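Local coordinates for protein amine oxidase (PDB 3PGB) that probably oxidises primary amines with molecular oxygen, as a copper- and topaquinone-dependent amine oxidase that also binds calcium, at residues P112-A117 / K539-I544; F367-K370 / R375-Y378. All coordinates share one frame; numbering follows the deposited sequence.

Contact 1: residues P112-A117 / K539-I544. With CA (calcium ion), chain F.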
loop_
_atom_site.group_PDB
_atom_site.type_symbol
_atom_site.label_atom_id
_atom_site.label_comp_id
_atom_site.label_asym_id
_atom_site.label_seq_id
_atom_site.Cartn_x
_atom_site.Cartn_y
_atom_site.Cartn_z
ATOM N N PRO A 112 -12.191 13.052 -29.684
ATOM C CA PRO A 112 -13.545 13.552 -29.853
ATOM C C PRO A 112 -14.200 13.867 -28.516
ATOM O O PRO A 112 -13.840 13.289 -27.490
ATOM C CB PRO A 112 -14.266 12.398 -30.558
ATOM C CG PRO A 112 -13.514 11.198 -30.192
ATOM C CD PRO A 112 -12.084 11.624 -30.024
ATOM N N ASN A 113 -15.142 14.799 -28.545
ATOM C CA ASN A 113 -15.903 15.166 -27.369
ATOM C C ASN A 113 -16.689 13.964 -26.849
ATOM O O ASN A 113 -17.119 13.108 -27.627
ATOM C CB ASN A 113 -16.855 16.323 -27.705
ATOM C CG ASN A 113 -16.119 17.620 -28.020
ATOM O OD1 ASN A 113 -14.991 17.834 -27.569
ATOM N ND2 ASN A 113 -16.757 18.494 -28.794
ATOM N N LYS A 114 -16.870 13.901 -25.534
ATOM C CA LYS A 114 -17.638 12.817 -24.914
ATOM C C LYS A 114 -19.065 12.767 -25.466
ATOM O O LYS A 114 -19.635 11.688 -25.638
ATOM C CB LYS A 114 -17.661 12.989 -23.395
ATOM C CG LYS A 114 -18.294 11.845 -22.619
ATOM C CD LYS A 114 -18.309 12.147 -21.126
ATOM C CE LYS A 114 -19.089 11.105 -20.348
ATOM N NZ LYS A 114 -18.809 11.196 -18.886
ATOM N N SER A 115 -19.631 13.939 -25.748
ATOM C CA SER A 115 -20.981 14.036 -26.298
ATOM C C SER A 115 -21.087 13.420 -27.705
ATOM O O SER A 115 -22.173 13.009 -28.112
ATOM C CB SER A 115 -21.458 15.498 -26.298
ATOM O OG SER A 115 -20.536 16.344 -26.975
ATOM N N GLU A 116 -19.968 13.365 -28.432
ATOM C CA GLU A 116 -19.877 12.632 -29.712
ATOM C C GLU A 116 -19.631 11.140 -29.500
ATOM O O GLU A 116 -20.193 10.305 -30.212
ATOM C CB GLU A 116 -18.717 13.148 -30.570
ATOM C CG GLU A 116 -18.925 14.471 -31.268
ATOM C CD GLU A 116 -17.707 14.841 -32.100
ATOM O OE1 GLU A 116 -17.696 14.513 -33.309
ATOM O OE2 GLU A 116 -16.743 15.420 -31.536
ATOM N N ALA A 117 -18.758 10.816 -28.548
ATOM C CA ALA A 117 -18.326 9.436 -28.327
ATOM C C ALA A 117 -19.431 8.555 -27.737
ATOM O O ALA A 117 -19.639 7.436 -28.197
ATOM C CB ALA A 117 -17.103 9.414 -27.438
ATOM N N LYS A 539 -7.228 11.879 -14.165
ATOM C CA LYS A 539 -8.644 12.123 -14.439
ATOM C C LYS A 539 -9.423 10.809 -14.360
ATOM O O LYS A 539 -9.111 9.855 -15.073
ATOM C CB LYS A 539 -8.813 12.749 -15.818
ATOM C CG LYS A 539 -10.243 13.167 -16.153
ATOM C CD LYS A 539 -10.332 13.680 -17.574
ATOM C CE LYS A 539 -11.722 14.163 -17.914
ATOM N NZ LYS A 539 -11.805 14.673 -19.320
ATOM N N ALA A 540 -10.427 10.768 -13.485
ATOM C CA ALA A 540 -11.284 9.599 -13.318
ATOM C C ALA A 540 -12.739 9.987 -13.597
ATOM O O ALA A 540 -13.451 10.446 -12.709
ATOM C CB ALA A 540 -11.134 9.034 -11.910
ATOM N N ASP A 541 -13.170 9.811 -14.842
ATOM C CA ASP A 541 -14.530 10.160 -15.240
ATOM C C ASP A 541 -15.476 8.995 -14.980
ATOM O O ASP A 541 -15.910 8.317 -15.915
ATOM C CB ASP A 541 -14.567 10.567 -16.722
ATOM C CG ASP A 541 -15.918 11.122 -17.149
ATOM O OD1 ASP A 541 -16.820 11.277 -16.300
ATOM O OD2 ASP A 541 -16.084 11.398 -18.353
ATOM N N PHE A 542 -15.803 8.770 -13.710
ATOM C CA PHE A 542 -16.767 7.731 -13.350
ATOM C C PHE A 542 -18.138 8.081 -13.907
ATOM O O PHE A 542 -18.611 9.197 -13.705
ATOM C CB PHE A 542 -16.901 7.594 -11.829
ATOM C CG PHE A 542 -15.658 7.122 -11.149
ATOM C CD1 PHE A 542 -15.423 5.771 -10.973
ATOM C CD2 PHE A 542 -14.729 8.026 -10.683
ATOM C CE1 PHE A 542 -14.279 5.335 -10.351
ATOM C CE2 PHE A 542 -13.591 7.601 -10.063
ATOM C CZ PHE A 542 -13.361 6.251 -9.899
ATOM N N ASP A 543 -18.770 7.142 -14.604
ATOM C CA ASP A 543 -20.172 7.271 -14.996
ATOM C C ASP A 543 -20.926 6.081 -14.421
ATOM O O ASP A 543 -21.306 5.156 -15.149
ATOM C CB ASP A 543 -20.320 7.311 -16.520
ATOM C CG ASP A 543 -19.809 8.609 -17.135
ATOM O OD1 ASP A 543 -19.547 9.594 -16.405
ATOM O OD2 ASP A 543 -19.677 8.646 -18.373
ATOM N N ILE A 544 -21.151 6.108 -13.111
ATOM C CA ILE A 544 -21.695 4.943 -12.417
ATOM C C ILE A 544 -23.152 4.714 -12.820
ATOM O O ILE A 544 -24.031 5.520 -12.504
ATOM C CB ILE A 544 -21.585 5.070 -10.872
ATOM C CG1 ILE A 544 -20.136 5.343 -10.440
ATOM C CG2 ILE A 544 -22.102 3.807 -10.195
ATOM C CD1 ILE A 544 -19.126 4.339 -10.950
HETATM CA CA CA F . -18.820 11.249 -15.031
HETATM O O HOH W 1 -20.561 11.016 -13.220
#
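The ammonium group of K114 is lodged between two carboxylates, forming salt bridges to D541 OD2 and D543 OD2. From K114 NZ to D543 OD2 is 2.7 Å, and the bond arrives on the syn lone pair of that oxygen. K114 NZ meets D541 OD2 at 2.8 Å, also on the syn side but 24° out of the carboxylate plane. A weaker bond, 3.0 Å from K114 NZ to D543 OD1, makes the grip on D543 lopsidedly two-pronged. The OD1 atoms of both carboxylates bind a calcium ion, D541 OD1 at 2.4 Å and D543 OD1, the oxygen with the weak bond to K114, at 2.3 Å. Each aspartate therefore spans two cations, and K114 holds both from the second shell, where it probably helps, with the metal, to fix their rotation and offset part of their negative charge. This is one of the two calcium sites described for this amine oxidase. The carbonyl F542 O, 2.5 Å from the calcium, and a water join the two aspartates, while D687 OD1 and L688 O from strand 686-698 complete the shell; D687 also reaches K114 through its second oxygen, in a further salt bridge. D541 is the centre of an inverse gamma turn, and D541, F542 and D543 in succession each give the ion a ligand. K114 sits in the first turn of helix 114-122 and bridges the gap by being stretched at every torsion, with CG trans to the backbone N (chi1 -173°). Its CE lies 3.2 Å from D543 OD2, so the methylene end rides against the same acidic pair. Farther back, the lysine stem and A117 rest on Y378; F542 starts away from the helix, and its ring packs on L377, V690 and I618.

Contact 2: residues F367-K370 / R375-Y378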
loop_
_atom_site.group_PDB
_atom_site.type_symbol
_atom_site.label_atom_id
_atom_site.label_comp_id
_atom_site.label_asym_id
_atom_site.label_seq_id
_atom_site.Cartn_x
_atom_site.Cartn_y
_atom_site.Cartn_z
ATOM N N PHE A 367 -10.012 4.278 -21.843
ATOM C CA PHE A 367 -11.352 4.763 -22.158
ATOM C C PHE A 367 -12.382 3.640 -22.110
ATOM O O PHE A 367 -12.070 2.481 -22.349
ATOM C CB PHE A 367 -11.376 5.401 -23.547
ATOM C CG PHE A 367 -10.730 6.751 -23.606
ATOM C CD1 PHE A 367 -9.379 6.880 -23.896
ATOM C CD2 PHE A 367 -11.473 7.898 -23.373
ATOM C CE1 PHE A 367 -8.783 8.135 -23.950
ATOM C CE2 PHE A 367 -10.884 9.154 -23.424
ATOM C CZ PHE A 367 -9.545 9.276 -23.713
ATOM N N ASP A 368 -13.619 4.007 -21.813
ATOM C CA ASP A 368 -14.743 3.082 -21.806
ATOM C C ASP A 368 -14.431 1.822 -20.998
ATOM O O ASP A 368 -14.639 0.708 -21.474
ATOM C CB ASP A 368 -15.144 2.739 -23.249
ATOM C CG ASP A 368 -16.533 2.095 -23.355
ATOM O OD1 ASP A 368 -16.790 1.444 -24.392
ATOM O OD2 ASP A 368 -17.365 2.238 -22.432
ATOM N N ILE A 369 -13.924 2.009 -19.781
ATOM C CA ILE A 369 -13.675 0.897 -18.874
ATOM C C ILE A 369 -15.028 0.359 -18.411
ATOM O O ILE A 369 -15.774 1.076 -17.753
ATOM C CB ILE A 369 -12.819 1.326 -17.635
ATOM C CG1 ILE A 369 -11.432 1.812 -18.078
ATOM C CG2 ILE A 369 -12.674 0.178 -16.653
ATOM C CD1 ILE A 369 -10.534 2.249 -16.949
ATOM N N LYS A 370 -15.347 -0.884 -18.770
ATOM C CA LYS A 370 -16.625 -1.502 -18.383
ATOM C C LYS A 370 -16.411 -2.669 -17.421
ATOM O O LYS A 370 -15.357 -3.291 -17.424
ATOM C CB LYS A 370 -17.407 -1.988 -19.617
ATOM C CG LYS A 370 -17.652 -0.906 -20.687
ATOM C CD LYS A 370 -18.381 -1.428 -21.929
ATOM C CE LYS A 370 -19.837 -1.761 -21.628
ATOM N NZ LYS A 370 -20.589 -2.299 -22.805
ATOM N N ARG A 375 -20.554 0.255 -18.056
ATOM C CA ARG A 375 -19.481 1.236 -17.927
ATOM C C ARG A 375 -19.383 1.741 -16.483
ATOM O O ARG A 375 -20.401 2.012 -15.849
ATOM C CB ARG A 375 -19.708 2.422 -18.874
ATOM C CG ARG A 375 -18.589 3.464 -18.814
ATOM C CD ARG A 375 -18.760 4.587 -19.829
ATOM N NE ARG A 375 -18.914 4.068 -21.191
ATOM C CZ ARG A 375 -19.992 4.214 -21.964
ATOM N NH1 ARG A 375 -21.056 4.897 -21.558
ATOM N NH2 ARG A 375 -19.997 3.675 -23.175
ATOM N N VAL A 376 -18.155 1.849 -15.976
ATOM C CA VAL A 376 -17.901 2.490 -14.681
ATOM C C VAL A 376 -17.051 3.754 -14.840
ATOM O O VAL A 376 -17.194 4.687 -14.060
ATOM C CB VAL A 376 -17.255 1.524 -13.658
ATOM C CG1 VAL A 376 -17.734 0.095 -13.898
ATOM C CG2 VAL A 376 -15.748 1.610 -13.697
ATOM N N LEU A 377 -16.180 3.780 -15.848
ATOM C CA LEU A 377 -15.354 4.949 -16.151
ATOM C C LEU A 377 -15.287 5.187 -17.658
ATOM O O LEU A 377 -14.871 4.308 -18.416
ATOM C CB LEU A 377 -13.936 4.747 -15.610
ATOM C CG LEU A 377 -13.731 4.734 -14.087
ATOM C CD1 LEU A 377 -12.729 3.668 -13.671
ATOM C CD2 LEU A 377 -13.294 6.103 -13.585
ATOM N N TYR A 378 -15.711 6.370 -18.094
ATOM C CA TYR A 378 -15.564 6.762 -19.495
ATOM C C TYR A 378 -14.090 6.975 -19.832
ATOM O O TYR A 378 -13.655 6.658 -20.934
ATOM C CB TYR A 378 -16.368 8.038 -19.814
ATOM C CG TYR A 378 -16.077 8.603 -21.192
ATOM C CD1 TYR A 378 -16.644 8.041 -22.331
ATOM C CD2 TYR A 378 -15.215 9.679 -21.355
ATOM C CE1 TYR A 378 -16.372 8.544 -23.594
ATOM C CE2 TYR A 378 -14.933 10.188 -22.615
ATOM C CZ TYR A 378 -15.513 9.614 -23.730
ATOM O OH TYR A 378 -15.229 10.120 -24.979
#
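F367 turns the edge of its ring onto the face of Y378, an offset edge-to-face pair with planes at 83° and centroids 5.9 Å apart. The nearest carbons are F367 CD2 and Y378 CE2, at 4.2 Å. Just beside the rings the backbones close up: F367 CA makes a CH...O contact of 3.2 Å with Y378 O, the same oxygen that takes the hydrogen bond from D368 N. D368 then swings its carboxylate back across the hairpin to R375. The bond from R375 NE to D368 OD2 is short, 2.7 Å, and lies close to the guanidinium plane; it comes to the oxygen from the anti side, tilted 34° out of the carboxylate plane. A weak second bond from R375 NH2 ends on the same oxygen, so one carboxylate atom takes both N-H groups at the guanidinium edge. R375 bends at its third torsion (chi3 -54°), which brings NE and NH2 round to D368; NH2 also pairs with D122, at the end of helix 114-122. On the other face of the strands I369 and L377 lie side by side, their CB atoms 4.1 Å apart, and L377 continues onto A540. Y378 sends its hydroxyl to W68 NE1, while the F367 ring stacks on W68 as well. Between the strands, weak backbone bonds join I369 and L377 in both directions, and V376 N is an extra donor to I369 O at 3.1 Å. Two successive amides on one carbonyl mark the place where the register slips by one between I369-L377 and K370-R375: a beta bulge near the turn end of the antiparallel hairpin 363-371/374-389, within the catalytic domain of a copper amine oxidase.

Coming from the N terminus, the chain reaches helix 114-122 early, and its partner in contact 1 arrives only after more than 400 residues, on strand 532-542. Contact 1 thus closes a very long loop, and contact 2 lies within it as a short local closure between neighbouring strands, 363-371 and 374-389. The two meet directly because 374-389 also pairs with 532-542: Y378 N bonds to D541 O at 2.9 Å and D543 N to V376 O at 3.0 Å. Y378 is shared by the hairpin and the helix. Helix, hairpin and calcium-binding strand are thereby tied together beside the calcium site.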